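Local coordinates for cycloserine biosynthesis protein DcsG (Streptomyces lavendulae, PDB 6JIL) that catalyses the ATP- and magnesium-dependent cyclisation of O-ureido-D-serine to the antibiotic D-cycloserine, as a monomeric ATP-grasp ligase, at residues A68-R72 / M83-R87; V111-A117 / V162-L166; F192-H198 / G285-F289. All coordinates share one frame; numbering follows the deposited sequence.

Contact 1 of 3, residues A68-R72 / M83-R87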
ATOM      1  N   ALA A  68       2.326 -12.020 -12.565  1.00 15.89           N
ATOM      2  CA  ALA A  68       2.814 -13.202 -13.272  1.00 13.86           C
ATOM      3  C   ALA A  68       4.255 -13.482 -12.850  1.00 13.56           C
ATOM      4  O   ALA A  68       4.661 -14.634 -12.680  1.00 10.69           O
ATOM      5  CB  ALA A  68       2.738 -12.979 -14.785  1.00 11.68           C
ATOM      6  N   PHE A  69       5.020 -12.409 -12.684  1.00 13.70           N
ATOM      7  CA  PHE A  69       6.410 -12.514 -12.273  1.00 14.40           C
ATOM      8  C   PHE A  69       6.468 -13.175 -10.904  1.00 13.92           C
ATOM      9  O   PHE A  69       7.188 -14.142 -10.704  1.00 14.46           O
ATOM     10  CB  PHE A  69       7.046 -11.123 -12.207  1.00 14.80           C
ATOM     11  CG  PHE A  69       8.306 -11.070 -11.391  1.00 12.31           C
ATOM     12  CD1 PHE A  69       9.504 -11.544 -11.903  1.00 12.80           C
ATOM     13  CD2 PHE A  69       8.287 -10.556 -10.096  1.00 10.42           C
ATOM     14  CE1 PHE A  69      10.678 -11.504 -11.133  1.00 12.57           C
ATOM     15  CE2 PHE A  69       9.451 -10.511  -9.318  1.00  9.45           C
ATOM     16  CZ  PHE A  69      10.645 -10.985  -9.839  1.00  9.68           C
ATOM     17  N   CYS A  70       5.697 -12.645  -9.965  1.00 14.83           N
ATOM     18  CA  CYS A  70       5.658 -13.194  -8.617  1.00 15.08           C
ATOM     19  C   CYS A  70       5.294 -14.674  -8.649  1.00 15.40           C
ATOM     20  O   CYS A  70       5.937 -15.494  -7.993  1.00 14.89           O
ATOM     21  CB  CYS A  70       4.645 -12.427  -7.765  1.00 14.33           C
ATOM     22  SG  CYS A  70       5.055 -10.692  -7.518  1.00 15.81           S
ATOM     23  N   GLU A  71       4.253 -15.004  -9.409  1.00 16.21           N
ATOM     24  CA  GLU A  71       3.797 -16.379  -9.552  1.00 16.40           C
ATOM     25  C   GLU A  71       4.930 -17.297 -10.023  1.00 16.91           C
ATOM     26  O   GLU A  71       5.156 -18.355  -9.439  1.00 18.28           O
ATOM     27  CB  GLU A  71       2.631 -16.434 -10.540  1.00 19.21           C
ATOM     28  CG  GLU A  71       2.060 -17.823 -10.796  1.00 22.26           C
ATOM     29  CD  GLU A  71       1.584 -18.512  -9.526  1.00 25.92           C
ATOM     30  OE1 GLU A  71       1.001 -17.835  -8.649  1.00 26.57           O
ATOM     31  OE2 GLU A  71       1.784 -19.740  -9.414  1.00 29.09           O
ATOM     32  N   ARG A  72       5.641 -16.893 -11.071  1.00 16.37           N
ATOM     33  CA  ARG A  72       6.742 -17.702 -11.596  1.00 15.56           C
ATOM     34  C   ARG A  72       7.895 -17.843 -10.605  1.00 16.88           C
ATOM     35  O   ARG A  72       8.562 -18.873 -10.562  1.00 18.03           O
ATOM     36  CB  ARG A  72       7.307 -17.098 -12.881  1.00 14.62           C
ATOM     37  CG  ARG A  72       6.392 -17.132 -14.090  1.00 13.43           C
ATOM     38  CD  ARG A  72       7.220 -16.874 -15.363  1.00 12.69           C
ATOM     39  NE  ARG A  72       7.853 -15.561 -15.337  1.00 12.88           N
ATOM     40  CZ  ARG A  72       7.221 -14.423 -15.604  1.00 14.87           C
ATOM     41  NH1 ARG A  72       5.934 -14.437 -15.928  1.00 13.85           N
ATOM     42  NH2 ARG A  72       7.869 -13.267 -15.523  1.00 13.67           N
HETATM   43  N   MSE A  83       2.140 -15.932  -2.317  1.00 21.01           N
HETATM   44  CA  MSE A  83       1.179 -15.475  -3.315  1.00 22.57           C
HETATM   45  C   MSE A  83      -0.188 -15.024  -2.817  1.00 21.67           C
HETATM   46  O   MSE A  83      -0.656 -13.951  -3.197  1.00 22.84           O
HETATM   47  CB  MSE A  83       1.027 -16.530  -4.410  1.00 25.22           C
HETATM   48  CG  MSE A  83       2.277 -16.660  -5.258  1.00 30.51           C
HETATM   49 SE   MSE A  83       2.681 -15.025  -6.231  1.00 36.60          SE
HETATM   50  CE  MSE A  83       3.545 -14.008  -4.856  1.00 38.28           C
ATOM     51  N   PRO A  84      -0.851 -15.826  -1.965  1.00 20.04           N
ATOM     52  CA  PRO A  84      -2.165 -15.370  -1.496  1.00 18.81           C
ATOM     53  C   PRO A  84      -2.083 -13.935  -0.969  1.00 18.31           C
ATOM     54  O   PRO A  84      -2.913 -13.093  -1.315  1.00 17.49           O
ATOM     55  CB  PRO A  84      -2.512 -16.382  -0.404  1.00 16.49           C
ATOM     56  CG  PRO A  84      -1.871 -17.629  -0.908  1.00 18.21           C
ATOM     57  CD  PRO A  84      -0.511 -17.132  -1.376  1.00 18.00           C
ATOM     58  N   LEU A  85      -1.068 -13.666  -0.148  1.00 17.07           N
ATOM     59  CA  LEU A  85      -0.851 -12.336   0.426  1.00 16.84           C
ATOM     60  C   LEU A  85      -0.586 -11.318  -0.680  1.00 15.12           C
ATOM     61  O   LEU A  85      -1.139 -10.224  -0.671  1.00 15.66           O
ATOM     62  CB  LEU A  85       0.356 -12.346   1.375  1.00 17.30           C
ATOM     63  CG  LEU A  85       0.438 -11.346   2.539  1.00 18.24           C
ATOM     64  CD1 LEU A  85       1.897 -11.112   2.865  1.00 14.31           C
ATOM     65  CD2 LEU A  85      -0.238 -10.034   2.205  1.00 16.72           C
ATOM     66  N   VAL A  86       0.267 -11.676  -1.630  1.00 14.32           N
ATOM     67  CA  VAL A  86       0.595 -10.775  -2.726  1.00 16.27           C
ATOM     68  C   VAL A  86      -0.623 -10.336  -3.538  1.00 17.68           C
ATOM     69  O   VAL A  86      -0.846  -9.139  -3.718  1.00 18.92           O
ATOM     70  CB  VAL A  86       1.637 -11.416  -3.681  1.00 18.17           C
ATOM     71  CG1 VAL A  86       1.858 -10.520  -4.912  1.00 15.78           C
ATOM     72  CG2 VAL A  86       2.954 -11.627  -2.935  1.00 16.18           C
ATOM     73  N   ARG A  87      -1.412 -11.290  -4.026  1.00 17.76           N
ATOM     74  CA  ARG A  87      -2.589 -10.951  -4.825  1.00 20.18           C
ATOM     75  C   ARG A  87      -3.565 -10.079  -4.044  1.00 19.11           C
ATOM     76  O   ARG A  87      -4.160  -9.145  -4.586  1.00 19.67           O
ATOM     77  CB  ARG A  87      -3.336 -12.213  -5.280  1.00 21.89           C
ATOM     78  CG  ARG A  87      -2.506 -13.217  -6.054  1.00 25.46           C
ATOM     79  CD  ARG A  87      -3.380 -14.332  -6.629  1.00 27.17           C
ATOM     80  NE  ARG A  87      -2.637 -15.587  -6.734  1.00 32.94           N
ATOM     81  CZ  ARG A  87      -2.546 -16.496  -5.761  1.00 34.72           C
ATOM     82  NH1 ARG A  87      -3.159 -16.299  -4.599  1.00 35.22           N
ATOM     83  NH2 ARG A  87      -1.822 -17.596  -5.941  1.00 35.99           N
TER
HETATM   84  O   HOH W   1      -1.387 -15.522  -8.997  1.00 24.44           O
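Segments 68-72 and 83-87 are turns of two helices that run almost exactly antiparallel, at 174° between their directions and 10.7 Å between the axes of these short pieces. Glu71 and Met83 mark the nearest backbone approach, with their CA atoms 6.8 Å apart. Their parent helices, 63-76 and 83-89, flank strand 78-79 of the parallel four-stranded sheet in the N-terminal alpha/beta domain, and both pieces pack on Phe53 of strand 50-55, through Cys70 and Val86. Met83, present as selenomethionine, carries the largest share of the contact. Its chain leaves beside the backbone N and then bends twice, which lays the selenium against the backbone of the facing helix. The SE atom of Met83 sits 3.5 Å from the backbone N of Glu71, while its terminal CE meets the CB of Cys70, also at 3.5 Å. One helical turn further on, Val86 offers its CG1 branch to the SG of Cys70 at a looser 4.1 Å, and Phe53 closes this apolar patch from the sheet side. The polar part lies beyond Met83, where the bent Glu71 chain passes with OE1 close to the Met83 CG. The planes of the Glu71 carboxylate and the Arg87 guanidinium are nearly parallel, 17° apart, with OE1 at the guanidinium edge, near its plane. Their salt bridge is nevertheless long, 3.9 Å from Glu71 OE1 to Arg87 NH2. A water completes the link, lying in the guanidinium plane and accepting from Arg87 NE at 2.6 Å. The bond that this water's oxygen donates to Glu71 OE1 is weak, 3.3 Å long.

Contact 2 of 3, residues V111-A117 / V162-L166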
ATOM      1  N   VAL A 111     -16.112  -0.496  -8.013  1.00 18.42           N
ATOM      2  CA  VAL A 111     -16.740  -0.559  -9.336  1.00 15.40           C
ATOM      3  C   VAL A 111     -15.977  -1.595 -10.158  1.00 16.60           C
ATOM      4  O   VAL A 111     -14.791  -1.433 -10.415  1.00 15.72           O
ATOM      5  CB  VAL A 111     -16.640   0.801 -10.067  1.00 15.14           C
ATOM      6  CG1 VAL A 111     -17.337   0.726 -11.430  1.00 11.84           C
ATOM      7  CG2 VAL A 111     -17.236   1.903  -9.204  1.00 11.08           C
ATOM      8  N   ALA A 112     -16.657  -2.650 -10.583  1.00 17.48           N
ATOM      9  CA  ALA A 112     -16.001  -3.711 -11.346  1.00 19.17           C
ATOM     10  C   ALA A 112     -16.029  -3.526 -12.858  1.00 19.57           C
ATOM     11  O   ALA A 112     -16.954  -2.930 -13.404  1.00 21.39           O
ATOM     12  CB  ALA A 112     -16.624  -5.057 -10.988  1.00 17.50           C
ATOM     13  N   PRO A 113     -15.003  -4.042 -13.557  1.00 19.92           N
ATOM     14  CA  PRO A 113     -14.947  -3.924 -15.016  1.00 19.71           C
ATOM     15  C   PRO A 113     -16.237  -4.483 -15.609  1.00 21.03           C
ATOM     16  O   PRO A 113     -16.712  -5.548 -15.201  1.00 20.19           O
ATOM     17  CB  PRO A 113     -13.739  -4.773 -15.381  1.00 17.96           C
ATOM     18  CG  PRO A 113     -12.839  -4.588 -14.202  1.00 20.01           C
ATOM     19  CD  PRO A 113     -13.799  -4.721 -13.041  1.00 19.96           C
ATOM     20  N   GLY A 114     -16.806  -3.761 -16.564  1.00 21.86           N
ATOM     21  CA  GLY A 114     -18.036  -4.212 -17.178  1.00 21.49           C
ATOM     22  C   GLY A 114     -19.197  -3.397 -16.669  1.00 22.44           C
ATOM     23  O   GLY A 114     -20.288  -3.461 -17.218  1.00 24.19           O
ATOM     24  N   SER A 115     -18.961  -2.626 -15.612  1.00 23.65           N
ATOM     25  CA  SER A 115     -20.003  -1.783 -15.029  1.00 24.23           C
ATOM     26  C   SER A 115     -20.201  -0.523 -15.853  1.00 24.59           C
ATOM     27  O   SER A 115     -19.333  -0.127 -16.636  1.00 23.46           O
ATOM     28  CB  SER A 115     -19.633  -1.363 -13.605  1.00 25.87           C
ATOM     29  OG  SER A 115     -19.514  -2.472 -12.734  1.00 31.64           O
ATOM     30  N   ASP A 116     -21.353   0.103 -15.663  1.00 24.84           N
ATOM     31  CA  ASP A 116     -21.680   1.347 -16.343  1.00 26.24           C
ATOM     32  C   ASP A 116     -20.972   2.418 -15.514  1.00 24.84           C
ATOM     33  O   ASP A 116     -21.360   2.688 -14.380  1.00 24.68           O
ATOM     34  CB  ASP A 116     -23.196   1.556 -16.313  1.00 28.90           C
ATOM     35  CG  ASP A 116     -23.635   2.790 -17.063  1.00 31.72           C
ATOM     36  OD1 ASP A 116     -23.075   3.879 -16.817  1.00 33.39           O
ATOM     37  OD2 ASP A 116     -24.560   2.671 -17.895  1.00 37.32           O
ATOM     38  N   ALA A 117     -19.930   3.022 -16.070  1.00 24.93           N
ATOM     39  CA  ALA A 117     -19.168   4.033 -15.340  1.00 25.73           C
ATOM     40  C   ALA A 117     -19.997   5.173 -14.744  1.00 26.42           C
ATOM     41  O   ALA A 117     -19.936   5.419 -13.530  1.00 27.19           O
ATOM     42  CB  ALA A 117     -18.064   4.604 -16.231  1.00 23.32           C
ATOM     43  N   VAL A 162     -13.270   7.038 -14.436  1.00 16.18           N
ATOM     44  CA  VAL A 162     -13.610   5.681 -14.039  1.00 17.15           C
ATOM     45  C   VAL A 162     -13.579   4.745 -15.240  1.00 17.76           C
ATOM     46  O   VAL A 162     -12.983   3.667 -15.182  1.00 17.89           O
ATOM     47  CB  VAL A 162     -15.016   5.623 -13.374  1.00 15.13           C
ATOM     48  CG1 VAL A 162     -15.466   4.176 -13.199  1.00 13.42           C
ATOM     49  CG2 VAL A 162     -14.967   6.313 -12.017  1.00 13.16           C
ATOM     50  N   ALA A 163     -14.212   5.166 -16.330  1.00 17.42           N
ATOM     51  CA  ALA A 163     -14.268   4.353 -17.533  1.00 17.92           C
ATOM     52  C   ALA A 163     -12.873   4.003 -18.028  1.00 18.29           C
ATOM     53  O   ALA A 163     -12.607   2.859 -18.393  1.00 18.38           O
ATOM     54  CB  ALA A 163     -15.050   5.078 -18.628  1.00 18.28           C
ATOM     55  N   ARG A 164     -11.989   4.995 -18.030  1.00 19.37           N
ATOM     56  CA  ARG A 164     -10.612   4.818 -18.483  1.00 20.37           C
ATOM     57  C   ARG A 164      -9.921   3.697 -17.711  1.00 20.05           C
ATOM     58  O   ARG A 164      -9.130   2.943 -18.274  1.00 19.99           O
ATOM     59  CB  ARG A 164      -9.838   6.141 -18.320  1.00 21.07           C
ATOM     60  CG  ARG A 164      -8.350   6.064 -18.661  1.00 24.22           C
ATOM     61  CD  ARG A 164      -7.695   7.458 -18.715  1.00 28.10           C
ATOM     62  NE  ARG A 164      -7.585   8.120 -17.411  1.00 28.12           N
ATOM     63  CZ  ARG A 164      -6.647   7.846 -16.506  1.00 29.16           C
ATOM     64  NH1 ARG A 164      -5.726   6.923 -16.756  1.00 27.98           N
ATOM     65  NH2 ARG A 164      -6.630   8.494 -15.346  1.00 27.14           N
ATOM     66  N   LEU A 165     -10.227   3.594 -16.421  1.00 19.96           N
ATOM     67  CA  LEU A 165      -9.626   2.574 -15.566  1.00 20.54           C
ATOM     68  C   LEU A 165     -10.222   1.193 -15.795  1.00 20.12           C
ATOM     69  O   LEU A 165      -9.514   0.187 -15.782  1.00 19.25           O
ATOM     70  CB  LEU A 165      -9.782   2.963 -14.091  1.00 19.17           C
ATOM     71  CG  LEU A 165      -8.982   4.198 -13.679  1.00 18.61           C
ATOM     72  CD1 LEU A 165      -9.134   4.449 -12.185  1.00 16.92           C
ATOM     73  CD2 LEU A 165      -7.526   3.974 -14.030  1.00 17.27           C
ATOM     74  N   LEU A 166     -11.531   1.147 -15.991  1.00 19.94           N
ATOM     75  CA  LEU A 166     -12.203  -0.118 -16.235  1.00 20.96           C
ATOM     76  C   LEU A 166     -11.708  -0.690 -17.559  1.00 21.28           C
ATOM     77  O   LEU A 166     -11.502  -1.898 -17.690  1.00 21.43           O
ATOM     78  CB  LEU A 166     -13.719   0.094 -16.287  1.00 19.10           C
ATOM     79  CG  LEU A 166     -14.348   0.687 -15.022  1.00 19.08           C
ATOM     80  CD1 LEU A 166     -15.839   0.888 -15.239  1.00 16.83           C
ATOM     81  CD2 LEU A 166     -14.093  -0.238 -13.831  1.00 17.30           C
TER
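Leu166 turns its CG away from its own carbonyl carbon (chi1 -59°), so that its two methyls reach into the bend of segment 111-117; Val111, with CG1 anti to the backbone N (chi1 -178°), sends that branch to meet them at about a right angle. Both CD1 and CD2 of Leu166 meet CG1 of Val111 at 4.1 Å. CD2 also lies on the backbone at the start of the loop, 3.7 Å from the O of Val111 and 3.9 Å from the N of Pro113, and CD1 reaches the carbonyl O of Ser115 at 3.9 Å. The bend that receives them is a type II beta turn from Ala112 to Ser115, with Gly114 at its third position. Ala112 O is gripped twice there, by the backbone N of Ser115 and by its hydroxyl, OG donating at 2.7 Å from 18° off the carbonyl plane. Past the turn, Ala117 presses its CB on the CB of Ala163 at 3.9 Å and on CG1 of Val162 at 4.0 Å. No hydrogen bond joins the segments; the contact is van der Waals, methyls on side chains and backbone. Asp116 starts helix 117-127 as its N-cap, its OD1 bonded to Ala119 N. The loop thus leads from edge strand 109-111 into that helix, which lies beside helix 155-167 in the ATP-grasp region; Val111 and Leu166 both rest on Val172 of strand 172-176, and Val162 reaches Val136 of strand 133-138 and Val121 of helix 117-127.

Contact 3 of 3, residues F192-H198 / G285-F289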
ATOM      1  N   PHE A 192       6.521  -4.303  12.433  1.00 17.87           N
ATOM      2  CA  PHE A 192       7.423  -5.411  12.158  1.00 18.63           C
ATOM      3  C   PHE A 192       7.025  -6.579  13.047  1.00 19.23           C
ATOM      4  O   PHE A 192       7.083  -6.487  14.271  1.00 18.77           O
ATOM      5  CB  PHE A 192       8.865  -4.985  12.403  1.00 16.42           C
ATOM      6  CG  PHE A 192       9.357  -3.966  11.411  1.00 16.81           C
ATOM      7  CD1 PHE A 192       9.803  -2.718  11.829  1.00 15.00           C
ATOM      8  CD2 PHE A 192       9.360  -4.254  10.052  1.00 14.61           C
ATOM      9  CE1 PHE A 192      10.244  -1.774  10.912  1.00 14.77           C
ATOM     10  CE2 PHE A 192       9.800  -3.314   9.126  1.00 14.97           C
ATOM     11  CZ  PHE A 192      10.244  -2.071   9.559  1.00 14.52           C
ATOM     12  N   ASP A 193       6.592  -7.665  12.413  1.00 20.91           N
ATOM     13  CA  ASP A 193       6.141  -8.862  13.119  1.00 23.24           C
ATOM     14  C   ASP A 193       5.021  -8.586  14.120  1.00 23.67           C
ATOM     15  O   ASP A 193       5.011  -9.131  15.224  1.00 24.75           O
ATOM     16  CB  ASP A 193       7.307  -9.551  13.832  1.00 24.62           C
ATOM     17  CG  ASP A 193       8.003 -10.562  12.949  1.00 26.42           C
ATOM     18  OD1 ASP A 193       7.437 -10.886  11.884  1.00 27.92           O
ATOM     19  OD2 ASP A 193       9.102 -11.041  13.312  1.00 27.78           O
ATOM     20  N   GLY A 194       4.079  -7.740  13.719  1.00 22.99           N
ATOM     21  CA  GLY A 194       2.957  -7.410  14.574  1.00 22.73           C
ATOM     22  C   GLY A 194       3.281  -6.409  15.664  1.00 23.51           C
ATOM     23  O   GLY A 194       2.474  -6.204  16.570  1.00 24.72           O
ATOM     24  N   VAL A 195       4.450  -5.778  15.582  1.00 22.11           N
ATOM     25  CA  VAL A 195       4.862  -4.804  16.592  1.00 19.88           C
ATOM     26  C   VAL A 195       5.094  -3.416  16.002  1.00 19.07           C
ATOM     27  O   VAL A 195       5.793  -3.253  15.004  1.00 19.83           O
ATOM     28  CB  VAL A 195       6.146  -5.280  17.314  1.00 20.42           C
ATOM     29  CG1 VAL A 195       6.634  -4.222  18.301  1.00 19.00           C
ATOM     30  CG2 VAL A 195       5.869  -6.592  18.028  1.00 17.01           C
ATOM     31  N   TYR A 196       4.488  -2.416  16.626  1.00 18.00           N
ATOM     32  CA  TYR A 196       4.622  -1.044  16.165  1.00 17.74           C
ATOM     33  C   TYR A 196       6.072  -0.587  16.249  1.00 17.84           C
ATOM     34  O   TYR A 196       6.727  -0.757  17.278  1.00 16.68           O
ATOM     35  CB  TYR A 196       3.750  -0.114  17.014  1.00 15.31           C
ATOM     36  CG  TYR A 196       3.986   1.351  16.737  1.00 13.76           C
ATOM     37  CD1 TYR A 196       3.533   1.943  15.559  1.00 13.24           C
ATOM     38  CD2 TYR A 196       4.691   2.141  17.641  1.00 15.20           C
ATOM     39  CE1 TYR A 196       3.776   3.287  15.288  1.00 13.12           C
ATOM     40  CE2 TYR A 196       4.946   3.491  17.379  1.00 16.18           C
ATOM     41  CZ  TYR A 196       4.483   4.054  16.202  1.00 14.91           C
ATOM     42  OH  TYR A 196       4.728   5.376  15.945  1.00 14.81           O
ATOM     43  N   SER A 197       6.571  -0.004  15.164  1.00 17.86           N
ATOM     44  CA  SER A 197       7.943   0.483  15.152  1.00 17.19           C
ATOM     45  C   SER A 197       8.000   2.000  15.121  1.00 16.97           C
ATOM     46  O   SER A 197       8.631   2.621  15.966  1.00 17.43           O
ATOM     47  CB  SER A 197       8.703  -0.062  13.944  1.00 19.39           C
ATOM     48  OG  SER A 197      10.019   0.467  13.896  1.00 16.17           O
ATOM     49  N   HIS A 198       7.328   2.598  14.146  1.00 16.92           N
ATOM     50  CA  HIS A 198       7.354   4.043  14.005  1.00 17.14           C
ATOM     51  C   HIS A 198       6.326   4.500  12.983  1.00 18.02           C
ATOM     52  O   HIS A 198       5.697   3.685  12.298  1.00 14.98           O
ATOM     53  CB  HIS A 198       8.727   4.481  13.523  1.00 17.66           C
ATOM     54  CG  HIS A 198       9.111   3.874  12.209  1.00 21.20           C
ATOM     55  ND1 HIS A 198       9.646   2.607  12.099  1.00 19.44           N
ATOM     56  CD2 HIS A 198       8.985   4.341  10.942  1.00 19.61           C
ATOM     57  CE1 HIS A 198       9.834   2.321  10.824  1.00 19.97           C
ATOM     58  NE2 HIS A 198       9.440   3.355  10.101  1.00 20.27           N
ATOM     59  N   GLY A 285      14.265   1.339  12.927  1.00 27.05           N
ATOM     60  CA  GLY A 285      13.316   0.639  12.077  1.00 24.80           C
ATOM     61  C   GLY A 285      13.948  -0.379  11.148  1.00 23.03           C
ATOM     62  O   GLY A 285      13.448  -1.491  11.012  1.00 24.62           O
ATOM     63  N   ALA A 286      15.052  -0.007  10.515  1.00 21.13           N
ATOM     64  CA  ALA A 286      15.732  -0.902   9.593  1.00 20.80           C
ATOM     65  C   ALA A 286      16.261  -2.150  10.284  1.00 19.42           C
ATOM     66  O   ALA A 286      16.225  -3.238   9.713  1.00 19.97           O
ATOM     67  CB  ALA A 286      16.871  -0.166   8.897  1.00 17.10           C
ATOM     68  N   LEU A 287      16.760  -1.997  11.507  1.00 19.15           N
ATOM     69  CA  LEU A 287      17.297  -3.136  12.249  1.00 19.71           C
ATOM     70  C   LEU A 287      16.164  -4.093  12.604  1.00 19.38           C
ATOM     71  O   LEU A 287      16.316  -5.312  12.525  1.00 19.74           O
ATOM     72  CB  LEU A 287      18.007  -2.666  13.527  1.00 18.89           C
ATOM     73  CG  LEU A 287      18.552  -3.755  14.463  1.00 21.10           C
ATOM     74  CD1 LEU A 287      19.550  -4.622  13.709  1.00 19.80           C
ATOM     75  CD2 LEU A 287      19.215  -3.123  15.686  1.00 19.76           C
ATOM     76  N   ARG A 288      15.023  -3.533  12.986  1.00 18.10           N
ATOM     77  CA  ARG A 288      13.872  -4.350  13.339  1.00 19.37           C
ATOM     78  C   ARG A 288      13.378  -5.116  12.119  1.00 18.95           C
ATOM     79  O   ARG A 288      12.840  -6.217  12.235  1.00 19.82           O
ATOM     80  CB  ARG A 288      12.733  -3.481  13.871  1.00 20.78           C
ATOM     81  CG  ARG A 288      13.087  -2.613  15.044  1.00 22.14           C
ATOM     82  CD  ARG A 288      11.815  -2.127  15.672  1.00 27.02           C
ATOM     83  NE  ARG A 288      12.039  -1.163  16.737  1.00 31.35           N
ATOM     84  CZ  ARG A 288      11.130  -0.863  17.659  1.00 34.61           C
ATOM     85  NH1 ARG A 288       9.941  -1.464  17.643  1.00 32.45           N
ATOM     86  NH2 ARG A 288      11.403   0.047  18.585  1.00 35.27           N
ATOM     87  N   PHE A 289      13.551  -4.526  10.945  1.00 17.81           N
ATOM     88  CA  PHE A 289      13.118  -5.178   9.721  1.00 17.65           C
ATOM     89  C   PHE A 289      14.070  -6.333   9.401  1.00 17.40           C
ATOM     90  O   PHE A 289      13.635  -7.455   9.139  1.00 16.74           O
ATOM     91  CB  PHE A 289      13.088  -4.165   8.574  1.00 15.88           C
ATOM     92  CG  PHE A 289      12.460  -4.683   7.323  1.00 14.28           C
ATOM     93  CD1 PHE A 289      11.740  -5.872   7.326  1.00 14.13           C
ATOM     94  CD2 PHE A 289      12.571  -3.968   6.137  1.00 15.33           C
ATOM     95  CE1 PHE A 289      11.136  -6.343   6.165  1.00 12.72           C
ATOM     96  CE2 PHE A 289      11.974  -4.428   4.973  1.00 13.11           C
ATOM     97  CZ  PHE A 289      11.254  -5.620   4.985  1.00 15.80           C
TER
HETATM   98  O   HOH W   2       8.897   1.881  19.039  1.00 37.89           O
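Gly285 brings bare backbone against two aromatic side chains: its carbonyl O comes within 3.2 Å of CE1 of Phe192, and its CA lies 4.1 Å from CE1 of His198, an approach that glycine allows. Phe192 is the centre of the contact. One face of its ring is covered near the rim by backbone atoms of Arg288 and Phe289, and its CE2 presses on the CB of Phe289 at 3.4 Å. The two phenyl planes are 20° apart but slid past each other, with centroids 5.2 Å apart, so overlap is slight. Arg288, extended from CG to NE, crosses the Phe192 side chain and passes its CD 3.6 Å from the OG of Ser197, laying one guanidinium face over the CA of Ser197. Its NH1 is 3.3 Å from the O of Tyr196, a water weakly bonded to its NH2 donates to Ser197 O, and Asp284 takes the stronger hold through a salt bridge to NE. With OG anti to the backbone N (chi1 177°), Ser197 meets ND1 of His198 in the ring plane, a 2.8 Å hydrogen bond; Leu277 O accepts from the other ring nitrogen. A type I' turn from Phe192 to Val195 links strands 186-192 and 195-202 into a hairpin, with a classic bulge where Ser197 and His198 face Thr190, and C-terminal helix 285-296 packs against this end of the five-stranded antiparallel sheet of the ATP-grasp fold.

The three contacts follow one another along the chain without interlocking, and none touches another. Contact 1 comes first, beside the parallel four-stranded sheet of the N-terminal part; contact 2 belongs to the antiparallel four-stranded sheet, and contact 3 to the antiparallel five-stranded sheet with the C-terminal helix. Centres of contacts 1 and 2, and of contacts 1 and 3, are 24 Å apart, while those of contacts 2 and 3 are 38 Å apart on opposite sides of the chain's centre, though both lie in the ATP-grasp range. Each lies in a different sheet-and-helix unit, and the bound ADP and magnesium ions lie between these units.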